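PDB 3V4S: phosphoribosylaminoimidazole carboxylase, ATPase subunit from Bacillus anthracis, which catalyses, as N5-carboxyaminoimidazole ribonucleotide synthetase (PurK), the ATP-dependent carboxylation of aminoimidazole ribonucleotide with bicarbonate in purine biosynthesis. Local coordinates for residues Ser198-Arg203 / Thr257-Met262; Val214-His219 / Pro230-Glu235; Gly37-Val42 / Val54-Ile59. All coordinates share one frame; numbering follows the deposited sequence.

Contact 1: residues Ser198-Arg203 / Thr257-Met262. With MG (magnesium ion), chain G.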
loop_
_atom_site.group_PDB
_atom_site.type_symbol
_atom_site.label_atom_id
_atom_site.label_comp_id
_atom_site.label_asym_id
_atom_site.label_seq_id
_atom_site.Cartn_x
_atom_site.Cartn_y
_atom_site.Cartn_z
ATOM N N SER B 198 -15.468 -16.215 5.791
ATOM C CA SER B 198 -14.831 -16.423 4.509
ATOM C C SER B 198 -13.340 -16.608 4.678
ATOM O O SER B 198 -12.733 -16.171 5.687
ATOM C CB SER B 198 -15.127 -15.262 3.558
ATOM O OG SER B 198 -14.513 -14.068 4.008
ATOM N N VAL B 199 -12.767 -17.254 3.671
ATOM C CA VAL B 199 -11.364 -17.558 3.603
ATOM C C VAL B 199 -10.921 -17.271 2.177
ATOM O O VAL B 199 -11.597 -17.677 1.205
ATOM C CB VAL B 199 -11.122 -19.052 3.923
ATOM C CG1 VAL B 199 -9.647 -19.362 3.907
ATOM C CG2 VAL B 199 -11.688 -19.404 5.288
ATOM N N ILE B 200 -9.826 -16.514 2.057
ATOM C CA ILE B 200 -9.233 -16.190 0.769
ATOM C C ILE B 200 -8.003 -17.066 0.605
ATOM O O ILE B 200 -7.089 -17.022 1.437
ATOM C CB ILE B 200 -8.790 -14.708 0.684
ATOM C CG1 ILE B 200 -9.914 -13.721 1.071
ATOM C CG2 ILE B 200 -8.163 -14.400 -0.671
ATOM C CD1 ILE B 200 -11.084 -13.603 0.137
ATOM N N VAL B 201 -7.973 -17.870 -0.447
ATOM C CA VAL B 201 -6.839 -18.742 -0.659
ATOM C C VAL B 201 -6.163 -18.301 -1.945
ATOM O O VAL B 201 -6.839 -17.951 -2.906
ATOM C CB VAL B 201 -7.252 -20.248 -0.665
ATOM C CG1 VAL B 201 -8.282 -20.539 -1.747
ATOM C CG2 VAL B 201 -6.035 -21.143 -0.841
ATOM N N ILE B 202 -4.835 -18.288 -1.949
ATOM C CA ILE B 202 -4.059 -17.870 -3.112
ATOM C C ILE B 202 -3.163 -19.001 -3.538
ATOM O O ILE B 202 -2.540 -19.636 -2.692
ATOM C CB ILE B 202 -3.131 -16.673 -2.789
ATOM C CG1 ILE B 202 -3.875 -15.590 -1.991
ATOM C CG2 ILE B 202 -2.490 -16.144 -4.063
ATOM C CD1 ILE B 202 -4.723 -14.652 -2.830
ATOM N N ARG B 203 -3.086 -19.253 -4.840
ATOM C CA ARG B 203 -2.171 -20.275 -5.345
ATOM C C ARG B 203 -1.497 -19.756 -6.593
ATOM O O ARG B 203 -2.166 -19.247 -7.498
ATOM C CB ARG B 203 -2.901 -21.617 -5.595
ATOM C CG ARG B 203 -2.005 -22.779 -6.038
ATOM C CD ARG B 203 -2.745 -24.130 -6.115
ATOM N NE ARG B 203 -1.920 -25.129 -6.801
ATOM C CZ ARG B 203 -1.920 -25.378 -8.120
ATOM N NH1 ARG B 203 -2.734 -24.741 -8.957
ATOM N NH2 ARG B 203 -1.093 -26.298 -8.612
ATOM N N THR B 257 -6.576 -16.181 -7.173
ATOM C CA THR B 257 -7.252 -15.959 -5.894
ATOM C C THR B 257 -8.594 -16.669 -5.870
ATOM O O THR B 257 -9.314 -16.685 -6.869
ATOM C CB THR B 257 -7.456 -14.442 -5.641
ATOM O OG1 THR B 257 -6.180 -13.800 -5.630
ATOM C CG2 THR B 257 -8.163 -14.173 -4.298
ATOM N N LEU B 258 -8.929 -17.255 -4.723
ATOM C CA LEU B 258 -10.255 -17.813 -4.525
ATOM C C LEU B 258 -10.788 -17.395 -3.166
ATOM O O LEU B 258 -10.142 -17.622 -2.140
ATOM C CB LEU B 258 -10.231 -19.343 -4.661
ATOM C CG LEU B 258 -11.533 -20.141 -4.613
ATOM C CD1 LEU B 258 -12.441 -19.829 -5.806
ATOM C CD2 LEU B 258 -11.171 -21.618 -4.586
ATOM N N ALA B 259 -11.950 -16.749 -3.185
ATOM C CA ALA B 259 -12.659 -16.373 -1.984
ATOM C C ALA B 259 -13.719 -17.450 -1.763
ATOM O O ALA B 259 -14.485 -17.767 -2.686
ATOM C CB ALA B 259 -13.323 -15.004 -2.151
ATOM N N VAL B 260 -13.759 -17.989 -0.539
ATOM C CA VAL B 260 -14.696 -19.051 -0.160
ATOM C C VAL B 260 -15.601 -18.528 0.942
ATOM O O VAL B 260 -15.134 -18.285 2.059
ATOM C CB VAL B 260 -13.943 -20.322 0.317
ATOM C CG1 VAL B 260 -14.912 -21.473 0.576
ATOM C CG2 VAL B 260 -12.894 -20.742 -0.713
ATOM N N GLU B 261 -16.886 -18.338 0.630
ATOM C CA GLU B 261 -17.865 -17.940 1.639
ATOM C C GLU B 261 -18.482 -19.176 2.287
ATOM O O GLU B 261 -18.854 -20.130 1.589
ATOM C CB GLU B 261 -19.000 -17.127 1.020
ATOM C CG GLU B 261 -18.599 -15.807 0.395
ATOM C CD GLU B 261 -19.807 -15.019 -0.094
ATOM O OE1 GLU B 261 -20.981 -15.398 0.184
ATOM O OE2 GLU B 261 -19.600 -14.012 -0.768
ATOM N N MET B 262 -18.655 -19.112 3.607
ATOM C CA MET B 262 -19.045 -20.264 4.418
ATOM C C MET B 262 -20.088 -19.927 5.462
ATOM O O MET B 262 -20.215 -18.770 5.899
ATOM C CB MET B 262 -17.818 -20.841 5.119
ATOM C CG MET B 262 -16.811 -21.470 4.179
ATOM S SD MET B 262 -15.279 -21.743 5.081
ATOM C CE MET B 262 -14.234 -22.436 3.818
HETATM MG MG MG G . -22.212 -13.897 -1.059
HETATM O O HOH W 1 -22.645 -12.849 0.546
#

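Contact 2: residues Val214-His219 / Pro230-Glu235. With ATP (adenosine-5'-triphosphate), chain F.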
loop_
_atom_site.group_PDB
_atom_site.type_symbol
_atom_site.label_atom_id
_atom_site.label_comp_id
_atom_site.label_asym_id
_atom_site.label_seq_id
_atom_site.Cartn_x
_atom_site.Cartn_y
_atom_site.Cartn_z
ATOM N N VAL B 214 -9.239 -16.366 8.678
ATOM C CA VAL B 214 -10.687 -16.463 8.514
ATOM C C VAL B 214 -11.333 -15.170 9.001
ATOM O O VAL B 214 -11.028 -14.693 10.086
ATOM C CB VAL B 214 -11.261 -17.671 9.294
ATOM C CG1 VAL B 214 -12.775 -17.722 9.162
ATOM C CG2 VAL B 214 -10.604 -18.971 8.831
ATOM N N ALA B 215 -12.220 -14.616 8.179
ATOM C CA ALA B 215 -12.935 -13.392 8.487
ATOM C C ALA B 215 -14.360 -13.735 8.836
ATOM O O ALA B 215 -14.965 -14.594 8.198
ATOM C CB ALA B 215 -12.924 -12.463 7.279
ATOM N N GLU B 216 -14.892 -13.067 9.851
ATOM C CA GLU B 216 -16.303 -13.180 10.178
ATOM C C GLU B 216 -17.042 -12.040 9.490
ATOM O O GLU B 216 -16.716 -10.851 9.700
ATOM C CB GLU B 216 -16.502 -13.117 11.690
ATOM C CG GLU B 216 -17.939 -12.963 12.118
ATOM C CD GLU B 216 -18.074 -12.624 13.581
ATOM O OE1 GLU B 216 -17.072 -12.718 14.339
ATOM O OE2 GLU B 216 -19.195 -12.240 13.957
ATOM N N ASN B 217 -18.032 -12.400 8.674
ATOM C CA ASN B 217 -18.714 -11.437 7.823
ATOM C C ASN B 217 -20.137 -11.121 8.267
ATOM O O ASN B 217 -20.919 -12.012 8.618
ATOM C CB ASN B 217 -18.701 -11.920 6.370
ATOM C CG ASN B 217 -17.294 -12.045 5.819
ATOM O OD1 ASN B 217 -16.424 -11.184 6.074
ATOM N ND2 ASN B 217 -17.050 -13.118 5.063
ATOM N N ILE B 218 -20.463 -9.840 8.252
ATOM C CA ILE B 218 -21.796 -9.399 8.601
ATOM C C ILE B 218 -22.385 -8.719 7.377
ATOM O O ILE B 218 -21.806 -7.762 6.827
ATOM C CB ILE B 218 -21.809 -8.491 9.853
ATOM C CG1 ILE B 218 -21.300 -9.275 11.081
ATOM C CG2 ILE B 218 -23.207 -7.934 10.099
ATOM C CD1 ILE B 218 -21.434 -8.559 12.416
ATOM N N HIS B 219 -23.518 -9.256 6.932
ATOM C CA HIS B 219 -24.227 -8.727 5.779
ATOM C C HIS B 219 -25.449 -8.001 6.260
ATOM O O HIS B 219 -26.029 -8.376 7.280
ATOM C CB HIS B 219 -24.628 -9.874 4.858
ATOM C CG HIS B 219 -23.466 -10.542 4.175
ATOM N ND1 HIS B 219 -22.878 -11.646 4.663
ATOM C CD2 HIS B 219 -22.783 -10.218 3.006
ATOM C CE1 HIS B 219 -21.881 -12.027 3.840
ATOM N NE2 HIS B 219 -21.822 -11.150 2.830
ATOM N N PRO B 230 -9.478 -11.344 13.840
ATOM C CA PRO B 230 -9.872 -12.749 13.625
ATOM C C PRO B 230 -11.368 -12.971 13.815
ATOM O O PRO B 230 -11.994 -12.319 14.656
ATOM C CB PRO B 230 -9.094 -13.522 14.712
ATOM C CG PRO B 230 -8.111 -12.554 15.283
ATOM C CD PRO B 230 -8.724 -11.189 15.094
ATOM N N ALA B 231 -11.939 -13.862 13.012
ATOM C CA ALA B 231 -13.344 -14.255 13.187
ATOM C C ALA B 231 -13.532 -14.748 14.624
ATOM O O ALA B 231 -12.647 -15.422 15.161
ATOM C CB ALA B 231 -13.716 -15.349 12.193
ATOM N N ARG B 232 -14.652 -14.389 15.246
ATOM C CA ARG B 232 -14.923 -14.786 16.632
ATOM C C ARG B 232 -15.510 -16.192 16.653
ATOM O O ARG B 232 -16.705 -16.385 16.829
ATOM C CB ARG B 232 -15.836 -13.774 17.318
ATOM C CG ARG B 232 -15.195 -12.394 17.424
ATOM C CD ARG B 232 -16.193 -11.333 17.819
ATOM N NE ARG B 232 -17.291 -11.231 16.862
ATOM C CZ ARG B 232 -18.287 -10.361 16.966
ATOM N NH1 ARG B 232 -19.242 -10.330 16.049
ATOM N NH2 ARG B 232 -18.330 -9.522 17.988
ATOM N N ILE B 233 -14.636 -17.161 16.427
ATOM C CA ILE B 233 -15.002 -18.573 16.295
ATOM C C ILE B 233 -13.925 -19.386 16.993
ATOM O O ILE B 233 -12.885 -18.851 17.368
ATOM C CB ILE B 233 -15.128 -19.021 14.807
ATOM C CG1 ILE B 233 -13.792 -18.868 14.056
ATOM C CG2 ILE B 233 -16.248 -18.262 14.104
ATOM C CD1 ILE B 233 -13.812 -19.426 12.644
ATOM N N THR B 234 -14.162 -20.681 17.160
ATOM C CA THR B 234 -13.200 -21.538 17.836
ATOM C C THR B 234 -11.997 -21.766 16.942
ATOM O O THR B 234 -12.116 -21.742 15.709
ATOM C CB THR B 234 -13.813 -22.917 18.152
ATOM O OG1 THR B 234 -14.207 -23.547 16.925
ATOM C CG2 THR B 234 -15.018 -22.777 19.087
ATOM N N GLU B 235 -10.845 -22.000 17.566
ATOM C CA GLU B 235 -9.653 -22.459 16.858
ATOM C C GLU B 235 -9.962 -23.659 15.950
ATOM O O GLU B 235 -9.431 -23.755 14.846
ATOM C CB GLU B 235 -8.533 -22.786 17.858
ATOM C CG GLU B 235 -7.260 -23.369 17.253
ATOM C CD GLU B 235 -6.348 -22.334 16.612
ATOM O OE1 GLU B 235 -5.132 -22.351 16.910
ATOM O OE2 GLU B 235 -6.827 -21.510 15.806
HETATM P PG ATP F . -22.658 -11.577 -3.277
HETATM O O1G ATP F . -21.664 -12.074 -2.257
HETATM O O2G ATP F . -22.921 -10.086 -3.260
HETATM O O3G ATP F . -22.426 -12.131 -4.656
HETATM P PB ATP F . -25.110 -13.094 -3.622
HETATM O O1B ATP F . -26.005 -12.141 -4.362
HETATM O O2B ATP F . -24.452 -14.222 -4.350
HETATM O O3B ATP F . -24.051 -12.232 -2.730
HETATM P PA ATP F . -25.518 -15.028 -1.541
HETATM O O1A ATP F . -24.067 -14.818 -1.171
HETATM O O2A ATP F . -25.963 -16.364 -2.079
HETATM O O3A ATP F . -26.025 -13.831 -2.512
HETATM O "O5'" ATP F . -26.406 -14.686 -0.258
HETATM C "C5'" ATP F . -26.316 -13.393 0.336
HETATM C "C4'" ATP F . -26.577 -13.599 1.820
HETATM O "O4'" ATP F . -27.869 -14.206 2.016
HETATM C "C3'" ATP F . -25.585 -14.569 2.457
HETATM O "O3'" ATP F . -24.311 -13.988 2.790
HETATM C "C2'" ATP F . -26.392 -15.096 3.634
HETATM O "O2'" ATP F . -26.339 -14.192 4.742
HETATM C "C1'" ATP F . -27.823 -15.155 3.090
HETATM N N9 ATP F . -28.070 -16.534 2.592
HETATM C C8 ATP F . -27.904 -16.974 1.322
HETATM N N7 ATP F . -28.183 -18.300 1.229
HETATM C C5 ATP F . -28.552 -18.731 2.456
HETATM C C6 ATP F . -28.988 -20.009 3.070
HETATM N N6 ATP F . -29.106 -21.146 2.341
HETATM N N1 ATP F . -29.275 -20.009 4.397
HETATM C C2 ATP F . -29.178 -18.902 5.162
HETATM N N3 ATP F . -28.785 -17.717 4.669
HETATM C C4 ATP F . -28.471 -17.562 3.352
#

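Contact 3: residues Gly37-Val42 / Val54-Ile59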
loop_
_atom_site.group_PDB
_atom_site.type_symbol
_atom_site.label_atom_id
_atom_site.label_comp_id
_atom_site.label_asym_id
_atom_site.label_seq_id
_atom_site.Cartn_x
_atom_site.Cartn_y
_atom_site.Cartn_z
ATOM N N GLY B 37 6.587 -2.166 -9.585
ATOM C CA GLY B 37 7.116 -1.646 -10.848
ATOM C C GLY B 37 6.538 -2.246 -12.131
ATOM O O GLY B 37 7.128 -2.104 -13.206
ATOM N N TYR B 38 5.388 -2.905 -12.030
ATOM C CA TYR B 38 4.669 -3.371 -13.215
ATOM C C TYR B 38 3.929 -2.222 -13.862
ATOM O O TYR B 38 3.495 -1.299 -13.173
ATOM C CB TYR B 38 3.644 -4.439 -12.844
ATOM C CG TYR B 38 4.251 -5.745 -12.451
ATOM C CD1 TYR B 38 4.671 -6.666 -13.424
ATOM C CD2 TYR B 38 4.392 -6.092 -11.108
ATOM C CE1 TYR B 38 5.235 -7.887 -13.063
ATOM C CE2 TYR B 38 4.962 -7.307 -10.734
ATOM C CZ TYR B 38 5.382 -8.202 -11.718
ATOM O OH TYR B 38 5.938 -9.415 -11.342
ATOM N N LYS B 39 3.779 -2.299 -15.189
ATOM C CA LYS B 39 2.854 -1.454 -15.933
ATOM C C LYS B 39 1.488 -2.114 -15.957
ATOM O O LYS B 39 1.380 -3.336 -15.793
ATOM C CB LYS B 39 3.349 -1.207 -17.365
ATOM C CG LYS B 39 4.673 -0.429 -17.455
ATOM C CD LYS B 39 4.931 0.062 -18.878
ATOM C CE LYS B 39 4.050 1.273 -19.205
ATOM N NZ LYS B 39 3.976 1.709 -20.641
ATOM N N ILE B 40 0.457 -1.301 -16.184
ATOM C CA ILE B 40 -0.941 -1.736 -16.129
ATOM C C ILE B 40 -1.728 -1.266 -17.344
ATOM O O ILE B 40 -1.735 -0.077 -17.670
ATOM C CB ILE B 40 -1.680 -1.207 -14.853
ATOM C CG1 ILE B 40 -1.063 -1.758 -13.575
ATOM C CG2 ILE B 40 -3.159 -1.584 -14.892
ATOM C CD1 ILE B 40 -1.272 -3.253 -13.383
ATOM N N ALA B 41 -2.396 -2.212 -17.994
ATOM C CA ALA B 41 -3.369 -1.914 -19.020
ATOM C C ALA B 41 -4.734 -2.409 -18.550
ATOM O O ALA B 41 -4.834 -3.476 -17.945
ATOM C CB ALA B 41 -2.967 -2.573 -20.335
ATOM N N VAL B 42 -5.782 -1.629 -18.806
ATOM C CA VAL B 42 -7.132 -2.022 -18.388
ATOM C C VAL B 42 -8.143 -1.904 -19.535
ATOM O O VAL B 42 -8.102 -0.956 -20.319
ATOM C CB VAL B 42 -7.618 -1.234 -17.136
ATOM C CG1 VAL B 42 -7.710 0.272 -17.387
ATOM C CG2 VAL B 42 -8.953 -1.774 -16.631
ATOM N N VAL B 54 -5.497 4.624 -12.436
ATOM C CA VAL B 54 -4.200 4.175 -11.933
ATOM C C VAL B 54 -3.422 3.368 -12.985
ATOM O O VAL B 54 -2.322 2.901 -12.728
ATOM C CB VAL B 54 -4.361 3.369 -10.615
ATOM C CG1 VAL B 54 -5.319 2.211 -10.799
ATOM C CG2 VAL B 54 -3.023 2.839 -10.146
ATOM N N ALA B 55 -3.993 3.216 -14.174
ATOM C CA ALA B 55 -3.399 2.382 -15.217
ATOM C C ALA B 55 -2.546 3.196 -16.190
ATOM O O ALA B 55 -2.810 4.363 -16.395
ATOM C CB ALA B 55 -4.505 1.655 -15.970
ATOM N N ASP B 56 -1.542 2.567 -16.804
ATOM C CA ASP B 56 -0.749 3.213 -17.850
ATOM C C ASP B 56 -1.500 3.315 -19.178
ATOM O O ASP B 56 -1.398 4.320 -19.872
ATOM C CB ASP B 56 0.567 2.475 -18.047
ATOM C CG ASP B 56 1.395 2.440 -16.784
ATOM O OD1 ASP B 56 1.304 1.444 -16.047
ATOM O OD2 ASP B 56 2.124 3.415 -16.512
ATOM N N ILE B 57 -2.263 2.279 -19.512
ATOM C CA ILE B 57 -3.003 2.223 -20.775
ATOM C C ILE B 57 -4.473 1.917 -20.479
ATOM O O ILE B 57 -4.776 0.958 -19.776
ATOM C CB ILE B 57 -2.425 1.138 -21.723
ATOM C CG1 ILE B 57 -0.979 1.467 -22.106
ATOM C CG2 ILE B 57 -3.297 0.977 -22.966
ATOM C CD1 ILE B 57 -0.104 0.265 -22.421
ATOM N N GLU B 58 -5.375 2.732 -21.018
ATOM C CA GLU B 58 -6.811 2.509 -20.893
ATOM C C GLU B 58 -7.415 2.128 -22.247
ATOM O O GLU B 58 -7.215 2.837 -23.224
ATOM C CB GLU B 58 -7.492 3.763 -20.345
ATOM C CG GLU B 58 -9.009 3.653 -20.208
ATOM C CD GLU B 58 -9.642 4.966 -19.786
ATOM O OE1 GLU B 58 -10.774 4.955 -19.264
ATOM O OE2 GLU B 58 -9.005 6.016 -19.964
ATOM N N ILE B 59 -8.136 1.006 -22.294
ATOM C CA ILE B 59 -8.909 0.606 -23.480
ATOM C C ILE B 59 -10.395 0.707 -23.142
ATOM O O ILE B 59 -10.907 -0.073 -22.347
ATOM C CB ILE B 59 -8.555 -0.828 -23.950
ATOM C CG1 ILE B 59 -7.097 -0.904 -24.409
ATOM C CG2 ILE B 59 -9.474 -1.295 -25.084
ATOM C CD1 ILE B 59 -6.545 -2.314 -24.442
#

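Contact 1: residues Ser198-Arg203 / Thr257-Met262
The flat groups meeting here are the peptide groups of the two strands, paired by hydrogen bonds: Val199 and Val260 exchange two, Val260 N reaching Val199 O at 2.8 Å. The Val201 and Leu258 pair repeats this, with Val201 N to Leu258 O at 2.8 Å and nearly straight (171° at the hydrogen). The side chains alternate between the two faces of the sheet. On one face lie Ser198, Ile200, Ile202, Thr257, Ala259 and Glu261. Ile200 has CG1 beside its backbone N (chi1 -52°), and its CD1 presses on Ala259 CB at 3.5 Å, tighter than usual for two carbons; its other branch, CG2, meets Thr257 CG2 at 3.6 Å. The opposite face carries Val201 and Leu258 side by side, CG1 to CB 3.7 Å, and Val199 and Val260, covered by helix 235-251. Antiparallel at 162°, these are adjacent strands of the large antiparallel sheet of the ATP-grasp fold, whose active-site face offers acidic ligands to metal. Glu261, on the face of Ser198 and Ile200, does this: its extended side chain places OE1 2.3 Å and OE2 2.6 Å from the magnesium ion. A water, Glu274 and oxygens of the ATP alpha and gamma phosphates complete the shell, and Asn273 donates a hydrogen bond to Glu261 OE1. Thr257 turns its hydroxyl to His298, while Ser198 OG pairs with Ser282 and Asn217.

Contact 2: residues Val214-His219 / Pro230-Glu235
Arg232 grips the carboxylate of Glu216 side-on, using two nitrogens for two oxygens. Its NE donates to Glu216 OE1 at 2.9 Å, and its NH1 donates to Glu216 OE2 at 2.8 Å in an almost straight bond (175° at the hydrogen). Both oxygens are met on their syn sides and lie close to the guanidinium plane, yet the two flat groups are turned 30° against each other, a modest twist within the salt bridge. A bend at chi3 (-59°) turns the guanidinium toward Glu216; Arg232 N adds a third bond, to the anti side of Glu216 OE1 at 3.1 Å. One residue thus holds the carboxylate through main chain and side chain together, and Lys195 forms a further salt bridge with Glu216 OE2. Arg232 is the centre of an inverse gamma turn, and its N-H and side chain both meet Glu216.

A backbone bond from Ala231 N to Val214 O (3.2 Å) sets the loop against the strand. Ala231 CB rests on Glu216 CB at 3.6 Å, and Val214 CG1 touches Ile233 CD1 at 4.0 Å, their side chains crossing at about a right angle. The loop, entered through a cis peptide before Pro230, follows the hairpin of strands 209-220 and 223-229 and leads into helix 235-251, N-capped by Thr234. At the other end of the strand, ATP O3' sits over one face of the His219 ring, 3.3 Å from His219 CE1. Buried and supplied by two cationic side chains and a peptide N-H, the Glu216 carboxylate would be expected to stay ionised and to pin the loop to the strand leading to the nucleotide.

Contact 3: residues Gly37-Val42 / Val54-Ile59
With CG of Asp56 turned beside its own backbone N and anti to its carbonyl carbon (chi1 -59°), the carboxylate reaches back to the neighbouring strand, where OD1 accepts a hydrogen bond from Ile40 N at 2.9 Å through its anti lone pair. Lys39 bends at chi3 (76°), which carries its CE to within 3.8 Å of Asp56 CG, the two side chains crossing at about a right angle. The charges themselves do not meet, since Lys39 NZ stays 4.8 Å from Asp56 OD2; the salt bridge of Asp56 goes instead from OD1 to Lys34.

Beyond this side-chain clasp, regular parallel pairing takes over, the strand axes running 11° apart. Ile40 O receives Ile57 N at 3.0 Å and, in addition, a weak bond from Asp56 N. Val42 then uses both its backbone groups: Val42 N donates to Ile57 O at 2.9 Å, and Val42 O accepts from Ile59 N at 2.8 Å. Ala55, just before the strand, touches two branched residues with its methyl, CB lying 3.7 Å from Ile40 CG2 and 3.8 Å from Val42 CG1. Ile40 also packs on helix 24-35. Ala41 and Ile57 occupy the other face, beneath Ile75 of helix 68-75.

Strand 57-60 is the outermost within this chain of a parallel sheet in which 39-44 comes next, followed by 16-20 and 78-81. This 3-2-1-4 order, with helices on both faces and a glycine pattern at Gly21, Gly23 and Gly26 consistent with a Rossmann-type turn, is that of the Rossmann-like preATP-grasp domain.

How the contacts relate
Contacts 1 and 2 share one antiparallel sheet: strands 195-203 and 209-220 are neighbours in it, and a probable backbone hydrogen bond, Ser198 N to Ala215 O at 2.9 Å, joins the two contacts directly. Contact 1 is wholly buried, nearly all backbone pairing and apolar packing, with its one acidic group committed to magnesium. Contact 2, partly buried, relies on a salt bridge to fix a loop, and its strand runs on to the ribose of ATP. Contact 3 belongs to another domain, its centre about 26 Å from that of contact 1 and 35 Å from that of contact 2; it pairs strands in parallel at the edge of the chain's parallel sheet, far from the nucleotide, with a carboxylate bonded to backbone.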